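PDB 4Q68: uncharacterized protein from Bacteroides uniformis ATCC 8492, which probably acts as a highly specific N-acetylmuramoyl-L-alanine amidase of the NlpC/P60 family, cutting the link between sugar and peptide in cell-wall material. Local coordinates for residues D93-G98 against G232-R237; I120-M123 against L129-Q132; I179-N182 against V188-M191; L203-S208 against S221-D226. All coordinates share one frame; numbering follows the deposited sequence.

Interaction 1 (D93-G98 against G232-R237); sequences DWINNG and GIRVLR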
loop_
_atom_site.group_PDB
_atom_site.type_symbol
_atom_site.label_atom_id
_atom_site.label_comp_id
_atom_site.label_asym_id
_atom_site.label_seq_id
_atom_site.Cartn_x
_atom_site.Cartn_y
_atom_site.Cartn_z
ATOM N N ASP A 93 3.212 -3.012 -8.316
ATOM C CA ASP A 93 3.226 -1.979 -9.367
ATOM C C ASP A 93 3.291 -0.577 -8.750
ATOM O O ASP A 93 4.026 0.292 -9.219
ATOM C CB ASP A 93 1.959 -2.154 -10.205
ATOM C CG ASP A 93 2.070 -1.624 -11.625
ATOM O OD1 ASP A 93 3.163 -1.222 -12.086
ATOM O OD2 ASP A 93 1.011 -1.661 -12.287
ATOM N N TRP A 94 2.524 -0.381 -7.681
ATOM C CA TRP A 94 2.517 0.851 -6.889
ATOM C C TRP A 94 3.926 1.153 -6.353
ATOM O O TRP A 94 4.394 2.284 -6.434
ATOM C CB TRP A 94 1.492 0.660 -5.769
ATOM C CG TRP A 94 1.120 1.832 -4.925
ATOM C CD1 TRP A 94 0.023 2.623 -5.093
ATOM C CD2 TRP A 94 1.745 2.264 -3.712
ATOM N NE1 TRP A 94 -0.062 3.537 -4.079
ATOM C CE2 TRP A 94 0.974 3.331 -3.208
ATOM C CE3 TRP A 94 2.867 1.837 -2.988
ATOM C CZ2 TRP A 94 1.303 3.989 -2.024
ATOM C CZ3 TRP A 94 3.181 2.494 -1.801
ATOM C CH2 TRP A 94 2.406 3.559 -1.341
ATOM N N ILE A 95 4.588 0.126 -5.827
ATOM C CA ILE A 95 5.948 0.259 -5.336
ATOM C C ILE A 95 6.871 0.632 -6.493
ATOM O O ILE A 95 7.672 1.560 -6.376
ATOM C CB ILE A 95 6.402 -1.050 -4.670
ATOM C CG1 ILE A 95 5.638 -1.269 -3.366
ATOM C CG2 ILE A 95 7.933 -1.033 -4.436
ATOM C CD1 ILE A 95 5.759 -2.676 -2.811
ATOM N N ASN A 96 6.787 -0.086 -7.604
ATOM C CA ASN A 96 7.662 0.197 -8.736
ATOM C C ASN A 96 7.496 1.629 -9.220
ATOM O O ASN A 96 8.462 2.286 -9.579
ATOM C CB ASN A 96 7.383 -0.767 -9.895
ATOM C CG ASN A 96 7.760 -2.188 -9.577
ATOM O OD1 ASN A 96 8.459 -2.448 -8.610
ATOM N ND2 ASN A 96 7.280 -3.113 -10.388
ATOM N N ASN A 97 6.262 2.116 -9.244
ATOM C CA ASN A 97 5.991 3.494 -9.635
ATOM C C ASN A 97 6.722 4.483 -8.723
ATOM O O ASN A 97 7.324 5.439 -9.199
ATOM C CB ASN A 97 4.480 3.732 -9.604
ATOM C CG ASN A 97 4.091 5.151 -9.933
ATOM O OD1 ASN A 97 4.313 5.631 -11.042
ATOM N ND2 ASN A 97 3.497 5.835 -8.966
ATOM N N GLY A 98 6.658 4.262 -7.417
ATOM C CA GLY A 98 7.333 5.137 -6.478
ATOM C C GLY A 98 8.839 5.056 -6.558
ATOM O O GLY A 98 9.516 6.072 -6.439
ATOM N N GLY A 232 4.419 -12.347 5.198
ATOM C CA GLY A 232 5.565 -11.497 5.457
ATOM C C GLY A 232 5.259 -10.075 5.083
ATOM O O GLY A 232 4.085 -9.706 4.949
ATOM N N ILE A 233 6.317 -9.271 4.949
ATOM C CA ILE A 233 6.156 -7.858 4.614
ATOM C C ILE A 233 7.198 -7.400 3.616
ATOM O O ILE A 233 8.328 -7.892 3.596
ATOM C CB ILE A 233 6.206 -6.932 5.874
ATOM C CG1 ILE A 233 7.535 -7.050 6.629
ATOM C CG2 ILE A 233 5.019 -7.229 6.781
ATOM C CD1 ILE A 233 7.673 -6.094 7.799
ATOM N N ARG A 234 6.804 -6.412 2.824
ATOM C CA ARG A 234 7.712 -5.510 2.147
ATOM C C ARG A 234 7.692 -4.194 2.925
ATOM O O ARG A 234 6.655 -3.789 3.449
ATOM C CB ARG A 234 7.313 -5.291 0.680
ATOM C CG ARG A 234 7.356 -6.571 -0.140
ATOM C CD ARG A 234 7.003 -6.386 -1.592
ATOM N NE ARG A 234 8.025 -5.607 -2.287
ATOM C CZ ARG A 234 8.014 -5.319 -3.584
ATOM N NH1 ARG A 234 7.008 -5.687 -4.353
ATOM N NH2 ARG A 234 9.011 -4.646 -4.128
ATOM N N VAL A 235 8.852 -3.554 3.013
ATOM C CA VAL A 235 9.031 -2.315 3.750
ATOM C C VAL A 235 9.517 -1.257 2.767
ATOM O O VAL A 235 10.551 -1.439 2.110
ATOM C CB VAL A 235 10.061 -2.489 4.888
ATOM C CG1 VAL A 235 10.266 -1.183 5.630
ATOM C CG2 VAL A 235 9.622 -3.592 5.837
ATOM N N LEU A 236 8.736 -0.186 2.649
ATOM C CA LEU A 236 9.027 0.917 1.741
ATOM C C LEU A 236 9.202 2.184 2.563
ATOM O O LEU A 236 8.665 2.306 3.666
ATOM C CB LEU A 236 7.901 1.141 0.728
ATOM C CG LEU A 236 7.470 -0.036 -0.151
ATOM C CD1 LEU A 236 8.655 -0.763 -0.764
ATOM C CD2 LEU A 236 6.557 -1.009 0.589
ATOM N N ARG A 237 9.936 3.152 2.025
ATOM C CA ARG A 237 10.214 4.384 2.752
ATOM C C ARG A 237 10.092 5.569 1.814
ATOM O O ARG A 237 10.668 5.582 0.725
ATOM C CB ARG A 237 11.609 4.309 3.359
ATOM C CG ARG A 237 11.998 5.484 4.263
ATOM C CD ARG A 237 13.300 5.225 4.991
ATOM N NE ARG A 237 13.151 4.076 5.871
ATOM C CZ ARG A 237 14.106 3.215 6.205
ATOM N NH1 ARG A 237 15.361 3.352 5.785
ATOM N NH2 ARG A 237 13.785 2.186 6.986
HETATM O O HOH W 1 7.781 -4.625 -6.873
#
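I95 of helix 91-100 packs on R234 and L236 of strand 230-238, a helix-on-sheet contact near the centre of the chain. The terminal methyl of I95 does most of the touching: CD1 lies over the centre of one face of the R234 guanidinium, with CD1 to R234 CZ at 3.6 Å. The extended second torsion of I95 (chi2 166°) carries CD1 out to that face. I95 CG2 meets L236 CD1 at 3.8 Å and also lies near R234 NH2, while I95 CG1 sits 3.9 Å from L236 CG; the two aliphatic chains cross at about a right angle. R234 and L236, two residues apart on the strand, both face the helix, whereas V235 between them turns to the other side of the antiparallel sheet. The bend in R234 at chi3 (68°) turns its flat group face-on to I95 CD1. R234 NH2 forms a salt bridge with D106, and a water in the guanidinium plane accepts from R234 NH1 at 2.8 Å and donates to N96 OD1 at 2.9 Å, linking the arginine to N96, the residue after I95 on the helix. Cutting I95 back to an alanine would probably open a gap between helix and strand and uncover the guanidinium face that CD1 now covers, with the L236 methyls losing their partner too.

Interaction 2 (I120-M123 against L129-Q132); sequences ISYM and LYKQ. With NAG (2-acetamido-2-deoxy-beta-D-glucopyranose), chain B.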
loop_
_atom_site.group_PDB
_atom_site.type_symbol
_atom_site.label_atom_id
_atom_site.label_comp_id
_atom_site.label_asym_id
_atom_site.label_seq_id
_atom_site.Cartn_x
_atom_site.Cartn_y
_atom_site.Cartn_z
ATOM N N ILE A 120 1.190 -12.604 -10.342
ATOM C CA ILE A 120 0.085 -11.672 -10.221
ATOM C C ILE A 120 -0.883 -11.884 -11.363
ATOM O O ILE A 120 -0.521 -11.804 -12.527
ATOM C CB ILE A 120 0.612 -10.219 -10.143
ATOM C CG1 ILE A 120 1.441 -10.015 -8.863
ATOM C CG2 ILE A 120 -0.535 -9.239 -10.198
ATOM C CD1 ILE A 120 2.163 -8.669 -8.765
ATOM N N SER A 121 -2.129 -12.169 -11.001
ATOM C CA SER A 121 -3.191 -12.472 -11.957
ATOM C C SER A 121 -4.604 -12.392 -11.379
ATOM O O SER A 121 -5.560 -12.727 -12.069
ATOM C CB SER A 121 -2.995 -13.872 -12.550
ATOM O OG SER A 121 -3.099 -14.844 -11.536
ATOM N N TYR A 122 -4.763 -11.963 -10.122
ATOM C CA TYR A 122 -6.063 -12.104 -9.442
ATOM C C TYR A 122 -7.190 -11.369 -10.158
ATOM O O TYR A 122 -8.289 -11.900 -10.315
ATOM C CB TYR A 122 -5.938 -11.617 -8.000
ATOM C CG TYR A 122 -7.138 -11.899 -7.158
ATOM C CD1 TYR A 122 -8.204 -11.024 -7.119
ATOM C CD2 TYR A 122 -7.207 -13.046 -6.382
ATOM C CE1 TYR A 122 -9.321 -11.283 -6.338
ATOM C CE2 TYR A 122 -8.325 -13.321 -5.600
ATOM C CZ TYR A 122 -9.378 -12.436 -5.589
ATOM O OH TYR A 122 -10.497 -12.669 -4.817
HETATM N N MSE A 123 -6.951 -10.126 -10.555
HETATM C CA MSE A 123 -8.030 -9.304 -11.080
HETATM C C MSE A 123 -8.558 -9.826 -12.410
HETATM O O MSE A 123 -9.767 -9.971 -12.575
HETATM C CB MSE A 123 -7.579 -7.855 -11.205
HETATM C CG MSE A 123 -7.242 -7.228 -9.862
HETATM SE SE MSE A 123 -6.619 -5.404 -9.998
HETATM C CE MSE A 123 -8.301 -4.528 -10.337
ATOM N N LEU A 129 -15.507 -9.622 -9.780
ATOM C CA LEU A 129 -15.344 -8.947 -8.512
ATOM C C LEU A 129 -15.044 -7.450 -8.635
ATOM O O LEU A 129 -14.949 -6.783 -7.608
ATOM C CB LEU A 129 -14.239 -9.634 -7.718
ATOM C CG LEU A 129 -14.396 -11.140 -7.520
ATOM C CD1 LEU A 129 -13.276 -11.674 -6.668
ATOM C CD2 LEU A 129 -15.745 -11.492 -6.931
ATOM N N TYR A 130 -14.906 -6.935 -9.859
ATOM C CA TYR A 130 -14.536 -5.536 -10.094
ATOM C C TYR A 130 -15.451 -4.957 -11.146
ATOM O O TYR A 130 -15.482 -5.422 -12.279
ATOM C CB TYR A 130 -13.078 -5.416 -10.545
ATOM C CG TYR A 130 -12.168 -6.136 -9.608
ATOM C CD1 TYR A 130 -11.718 -5.523 -8.448
ATOM C CD2 TYR A 130 -11.833 -7.465 -9.825
ATOM C CE1 TYR A 130 -10.920 -6.204 -7.552
ATOM C CE2 TYR A 130 -11.033 -8.149 -8.944
ATOM C CZ TYR A 130 -10.584 -7.521 -7.808
ATOM O OH TYR A 130 -9.799 -8.202 -6.926
ATOM N N LYS A 131 -16.188 -3.927 -10.762
ATOM C CA LYS A 131 -17.184 -3.336 -11.641
ATOM C C LYS A 131 -16.620 -2.936 -13.005
ATOM O O LYS A 131 -17.261 -3.141 -14.029
ATOM C CB LYS A 131 -17.798 -2.122 -10.943
ATOM C CG LYS A 131 -18.899 -1.441 -11.708
ATOM C CD LYS A 131 -19.640 -0.426 -10.838
ATOM C CE LYS A 131 -18.747 0.735 -10.338
ATOM N NZ LYS A 131 -19.516 1.762 -9.522
ATOM N N GLN A 132 -15.409 -2.388 -13.004
ATOM C CA GLN A 132 -14.787 -1.853 -14.211
ATOM C C GLN A 132 -14.088 -2.925 -15.048
ATOM O O GLN A 132 -13.510 -2.601 -16.085
ATOM C CB GLN A 132 -13.796 -0.752 -13.835
ATOM C CG GLN A 132 -14.419 0.419 -13.093
ATOM C CD GLN A 132 -14.279 0.334 -11.585
ATOM O OE1 GLN A 132 -14.373 -0.744 -11.002
ATOM N NE2 GLN A 132 -14.116 1.478 -10.944
HETATM C C1 NAG B . -6.704 -2.188 -3.552
HETATM C C2 NAG B . -7.257 -2.524 -4.930
HETATM C C3 NAG B . -7.358 -1.279 -5.807
HETATM C C4 NAG B . -7.959 -0.099 -5.048
HETATM C C5 NAG B . -7.352 0.061 -3.659
HETATM C C6 NAG B . -8.068 1.171 -2.902
HETATM C C7 NAG B . -6.903 -4.803 -5.777
HETATM C C8 NAG B . -6.018 -5.763 -6.500
HETATM N N2 NAG B . -6.460 -3.556 -5.592
HETATM O O1 NAG B . -6.793 -3.335 -2.761
HETATM O O3 NAG B . -8.209 -1.584 -6.882
HETATM O O4 NAG B . -7.827 1.092 -5.789
HETATM O O5 NAG B . -7.463 -1.156 -2.952
HETATM O O6 NAG B . -9.433 0.863 -2.761
HETATM O O7 NAG B . -7.993 -5.210 -5.390
#
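M123 and Y130 bring the two backbones closest, their CA atoms 7.6 Å apart, where the start of helix 122-125 faces the chain leading into helix 131-134. M123, a selenomethionine, lies over one face of the Y130 ring (one of two conformers): CG is 3.9 Å from Y130 CZ, and the methyl CE makes a CH-pi contact 4.2 Å from the ring centroid, displaced toward the rim. The bend at chi3 (76°) curls CE back over the ring, completing a Met-aromatic contact, while M123 SE touches C8 of the NAG acetyl group at 3.6 Å. Y122 has CG anti to its own nitrogen (chi1 -171°) and presents a ring edge, CE1 lying 3.2 Å from Y130 OH, which sits near that ring's plane. Its hydroxyl end reaches L129, OH to CD1 3.5 Å. A serine in place of Y122 would probably leave the L129 methyl and the hydroxyl end of Y130 without this neighbour, and Y130 freer to shift. The Y122 ring also meets that of H126, the planes at about 55°; M123 packs on M143 and E147 of helix 137-150, and the backbone of Y122 bonds to G185 in the turn between strands 176-181 and 188-197.

Interaction 3 (I179-N182 against V188-M191); sequences ITTN and VAHM. With NA (sodium ion), chain C.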
loop_
_atom_site.group_PDB
_atom_site.type_symbol
_atom_site.label_atom_id
_atom_site.label_comp_id
_atom_site.label_asym_id
_atom_site.label_seq_id
_atom_site.Cartn_x
_atom_site.Cartn_y
_atom_site.Cartn_z
ATOM N N ILE A 179 1.820 -6.012 3.378
ATOM C CA ILE A 179 1.759 -7.374 3.885
ATOM C C ILE A 179 1.570 -8.338 2.715
ATOM O O ILE A 179 0.594 -8.250 1.986
ATOM C CB ILE A 179 0.638 -7.532 4.918
ATOM C CG1 ILE A 179 0.914 -6.610 6.117
ATOM C CG2 ILE A 179 0.518 -8.989 5.336
ATOM C CD1 ILE A 179 -0.108 -6.662 7.226
ATOM N N THR A 180 2.533 -9.235 2.538
ATOM C CA THR A 180 2.529 -10.190 1.455
ATOM C C THR A 180 1.570 -11.340 1.783
ATOM O O THR A 180 1.306 -11.627 2.948
ATOM C CB THR A 180 3.959 -10.699 1.173
ATOM O OG1 THR A 180 4.528 -11.282 2.346
ATOM C CG2 THR A 180 4.862 -9.557 0.760
ATOM N N THR A 181 1.036 -11.982 0.746
ATOM C CA THR A 181 -0.018 -12.965 0.904
ATOM C C THR A 181 0.160 -14.175 0.004
ATOM O O THR A 181 0.616 -14.062 -1.123
ATOM C CB THR A 181 -1.389 -12.332 0.653
ATOM O OG1 THR A 181 -2.378 -13.351 0.816
ATOM C CG2 THR A 181 -1.508 -11.717 -0.742
ATOM N N ASN A 182 -0.270 -15.330 0.507
ATOM C CA ASN A 182 -0.285 -16.552 -0.287
ATOM C C ASN A 182 -1.568 -16.750 -1.102
ATOM O O ASN A 182 -1.723 -17.768 -1.749
ATOM C CB ASN A 182 0.060 -17.792 0.552
ATOM C CG ASN A 182 -0.950 -18.087 1.623
ATOM O OD1 ASN A 182 -2.107 -17.694 1.539
ATOM N ND2 ASN A 182 -0.515 -18.810 2.642
ATOM N N VAL A 188 0.036 -8.724 -2.452
ATOM C CA VAL A 188 -0.101 -7.992 -1.196
ATOM C C VAL A 188 -1.571 -7.926 -0.829
ATOM O O VAL A 188 -2.418 -7.731 -1.694
ATOM C CB VAL A 188 0.494 -6.575 -1.342
ATOM C CG1 VAL A 188 0.054 -5.645 -0.218
ATOM C CG2 VAL A 188 1.995 -6.640 -1.435
ATOM N N ALA A 189 -1.861 -8.085 0.466
ATOM C CA ALA A 189 -3.233 -8.107 0.977
ATOM C C ALA A 189 -3.608 -6.923 1.859
ATOM O O ALA A 189 -4.787 -6.694 2.059
ATOM C CB ALA A 189 -3.475 -9.375 1.764
ATOM N N HIS A 190 -2.649 -6.201 2.432
ATOM C CA HIS A 190 -2.952 -5.170 3.433
ATOM C C HIS A 190 -1.742 -4.251 3.514
ATOM O O HIS A 190 -0.643 -4.635 3.118
ATOM C CB HIS A 190 -3.230 -5.837 4.791
ATOM C CG HIS A 190 -3.936 -4.968 5.774
ATOM N ND1 HIS A 190 -5.284 -4.705 5.688
ATOM C CD2 HIS A 190 -3.487 -4.326 6.871
ATOM C CE1 HIS A 190 -5.630 -3.924 6.695
ATOM N NE2 HIS A 190 -4.562 -3.688 7.428
HETATM N N MSE A 191 -1.964 -3.036 4.010
HETATM C CA MSE A 191 -0.895 -2.056 4.191
HETATM C C MSE A 191 -1.111 -1.258 5.461
HETATM O O MSE A 191 -2.226 -1.184 5.981
HETATM C CB MSE A 191 -0.877 -1.044 3.045
HETATM C CG MSE A 191 -0.842 -1.638 1.671
HETATM SE SE MSE A 191 -0.580 -0.280 0.311
HETATM C CE MSE A 191 1.299 0.040 0.531
HETATM NA NA NA C . 0.169 -14.544 -3.544
HETATM O O HOH W 2 0.539 -14.922 -5.981
HETATM O O HOH W 3 1.062 -16.772 -3.346
HETATM O O HOH W 4 2.477 -13.946 -3.926
#
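I179 and A189 hold the tight part of this beta hairpin: A189 N donates to I179 O at 2.9 Å, nearly straight onto the carbonyl oxygen, and I179 N donates to H190 O at 2.8 Å with an N-H...O angle of 176°. The same I179 oxygen takes a CA-H contact from V188 at 3.3 Å, and V188 CG1 lies 3.5 Å from it. With A189 N and H190 O both serving the one residue I179, the pattern is consistent with a classic beta bulge. The buried H190 N has no partner, probably because of the bulge. I179 and H190, the latter in one of its two conformers, run side by side on one face, I179 CD1 4.0 Å from H190 CB. Toward the turn the packing thins to T181 CB against A189 CB. The looser end lies toward N182, which is exposed; there T181 O binds a sodium ion at 2.5 Å, together with T183 O, L186 O and three waters, six ligands, all backbone or water oxygens. On its other edge strand 176-181 pairs with strand 230-238. V188 and M191 pack on helix 91-100, while H190 touches C41 at the start of helix 41-53 and bonds to H205 of strand 200-207, consistent with the Cys-His-His triad of NlpC/P60 enzymes.

Interaction 4 (L203-S208 against S221-D226); sequences LVHASS and SQMLKD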
loop_
_atom_site.group_PDB
_atom_site.type_symbol
_atom_site.label_atom_id
_atom_site.label_comp_id
_atom_site.label_asym_id
_atom_site.label_seq_id
_atom_site.Cartn_x
_atom_site.Cartn_y
_atom_site.Cartn_z
ATOM N N LEU A 203 1.388 -1.349 14.057
ATOM C CA LEU A 203 0.963 -0.824 12.771
ATOM C C LEU A 203 -0.180 0.169 12.953
ATOM O O LEU A 203 -1.150 -0.117 13.665
ATOM C CB LEU A 203 0.506 -1.972 11.870
ATOM C CG LEU A 203 0.467 -1.656 10.384
ATOM C CD1 LEU A 203 1.877 -1.524 9.832
ATOM C CD2 LEU A 203 -0.290 -2.734 9.625
ATOM N N VAL A 204 -0.051 1.335 12.332
ATOM C CA VAL A 204 -1.154 2.269 12.170
ATOM C C VAL A 204 -1.797 1.907 10.837
ATOM O O VAL A 204 -1.139 1.911 9.801
ATOM C CB VAL A 204 -0.664 3.726 12.175
ATOM C CG1 VAL A 204 -1.811 4.675 11.868
ATOM C CG2 VAL A 204 -0.039 4.046 13.515
ATOM N N HIS A 205 -3.073 1.542 10.842
ATOM C CA HIS A 205 -3.695 1.022 9.646
ATOM C C HIS A 205 -5.202 1.145 9.693
ATOM O O HIS A 205 -5.805 1.269 10.760
ATOM C CB HIS A 205 -3.274 -0.440 9.415
ATOM C CG HIS A 205 -3.832 -1.408 10.413
ATOM N ND1 HIS A 205 -4.593 -2.478 10.026
ATOM C CD2 HIS A 205 -3.744 -1.468 11.762
ATOM C CE1 HIS A 205 -4.955 -3.164 11.086
ATOM N NE2 HIS A 205 -4.458 -2.571 12.158
ATOM N N ALA A 206 -5.804 1.117 8.513
ATOM C CA ALA A 206 -7.257 1.089 8.376
ATOM C C ALA A 206 -7.721 -0.347 8.522
ATOM O O ALA A 206 -7.434 -1.189 7.667
ATOM C CB ALA A 206 -7.695 1.680 7.053
ATOM N N SER A 207 -8.428 -0.603 9.622
ATOM C CA SER A 207 -8.864 -1.941 10.009
ATOM C C SER A 207 -10.326 -2.150 9.628
ATOM O O SER A 207 -11.200 -1.470 10.139
ATOM C CB SER A 207 -8.712 -2.111 11.523
ATOM O OG SER A 207 -9.391 -3.283 11.956
ATOM N N SER A 208 -10.590 -3.105 8.742
ATOM C CA SER A 208 -11.974 -3.423 8.385
ATOM C C SER A 208 -12.746 -4.007 9.571
ATOM O O SER A 208 -13.946 -3.777 9.699
ATOM C CB SER A 208 -12.035 -4.373 7.189
ATOM O OG SER A 208 -11.438 -5.619 7.486
ATOM N N SER A 221 4.213 -8.363 14.215
ATOM C CA SER A 221 4.586 -9.770 14.185
ATOM C C SER A 221 3.390 -10.668 14.501
ATOM O O SER A 221 3.225 -11.729 13.895
ATOM C CB SER A 221 5.706 -10.043 15.185
ATOM O OG SER A 221 5.332 -9.607 16.479
ATOM N N GLN A 222 2.585 -10.279 15.492
ATOM C CA GLN A 222 1.411 -11.059 15.890
ATOM C C GLN A 222 0.308 -10.970 14.839
ATOM O O GLN A 222 -0.384 -11.949 14.571
ATOM C CB GLN A 222 0.877 -10.584 17.249
ATOM C CG GLN A 222 -0.214 -11.468 17.836
ATOM C CD GLN A 222 0.279 -12.822 18.232
ATOM O OE1 GLN A 222 -0.332 -13.854 17.893
ATOM N NE2 GLN A 222 1.380 -12.852 18.950
HETATM N N MSE A 223 0.109 -9.784 14.272
HETATM C CA MSE A 223 -0.860 -9.638 13.181
HETATM C C MSE A 223 -0.552 -10.635 12.080
HETATM O O MSE A 223 -1.454 -11.292 11.538
HETATM C CB MSE A 223 -0.804 -8.233 12.591
HETATM C CG MSE A 223 -1.264 -7.128 13.526
HETATM SE SE MSE A 223 -1.112 -5.373 12.699
HETATM C CE MSE A 223 -2.301 -5.644 11.175
ATOM N N LEU A 224 0.719 -10.764 11.735
ATOM C CA LEU A 224 1.116 -11.706 10.695
ATOM C C LEU A 224 0.868 -13.152 11.138
ATOM O O LEU A 224 0.317 -13.950 10.389
ATOM C CB LEU A 224 2.583 -11.497 10.313
ATOM C CG LEU A 224 2.954 -10.108 9.782
ATOM C CD1 LEU A 224 4.446 -9.976 9.623
ATOM C CD2 LEU A 224 2.277 -9.817 8.448
ATOM N N LYS A 225 1.250 -13.485 12.360
ATOM C CA LYS A 225 1.057 -14.836 12.884
ATOM C C LYS A 225 -0.420 -15.243 12.826
ATOM O O LYS A 225 -0.741 -16.399 12.552
ATOM C CB LYS A 225 1.588 -14.887 14.325
ATOM C CG LYS A 225 1.815 -16.266 14.905
ATOM C CD LYS A 225 2.568 -16.182 16.236
ATOM C CE LYS A 225 2.704 -17.544 16.902
ATOM N NZ LYS A 225 3.787 -17.556 17.923
ATOM N N ASP A 226 -1.302 -14.300 13.129
ATOM C CA ASP A 226 -2.733 -14.578 13.240
ATOM C C ASP A 226 -3.477 -14.794 11.936
ATOM O O ASP A 226 -4.641 -15.181 11.964
ATOM C CB ASP A 226 -3.422 -13.435 13.995
ATOM C CG ASP A 226 -3.019 -13.365 15.459
ATOM O OD1 ASP A 226 -2.460 -14.350 15.997
ATOM O OD2 ASP A 226 -3.252 -12.302 16.065
#
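H205 ND1 is hydrogen-bonded to H190 NE2 on the adjoining strand, and the H205 ring so fixed receives M223 of helix 220-225 over one face. The M223 methyl does the touching: CE stands 3.6 Å from H205 CE1 and 4.0 Å from the ring centroid, offset toward the rim, a CH-pi contact. The two side chains approach from opposite directions, one from the sheet and one from the helix. M223, a selenomethionine modelled in two conformers, here runs straight from the helix through chi2 and then bends at chi3 (60°), which lays CE on the imidazole. This is helix-on-sheet packing: strand 200-207 lies in the antiparallel sheet between strands 188-197 and 212-215, and helix 220-225 follows as the chain heads for strand 230-238. Two residues before H205 on the strand, L203 faces the helix as well and meets the selenium, L203 CB to M223 SE 3.9 Å, while its methyl CD2 lies 3.9 Å from M223 CE. The H205 and H190 ring planes stand at about 75° to each other, and if H190 is the catalytic histidine, as in NlpC/P60 relatives, H205 would be the third member of the triad, the residue that orients it. V214 on strand 212-215 also touches H205.

How the interactions relate
Interactions 1, 3 and 4 share the seven-stranded antiparallel sheet. Interaction 1 spans the longest stretch of chain, and the other three are nested within it in the order 2, 3, 4. Interactions 1 and 3 have centres about 11 Å apart and meet where G232 O lies 2.9 Å from T180 N, on neighbouring strands. Interactions 3 and 4, also about 11 Å apart, are joined through H190 NE2 and H205 ND1 at 2.9 Å. The sheet thus carries the probable catalytic histidines, while helices 91-100 and 220-225 pack against it. L224 packs on both I179 and I233. Interaction 2 stands off beside the NAG, touching none of the others, its centre about 20 Å from that of interaction 1.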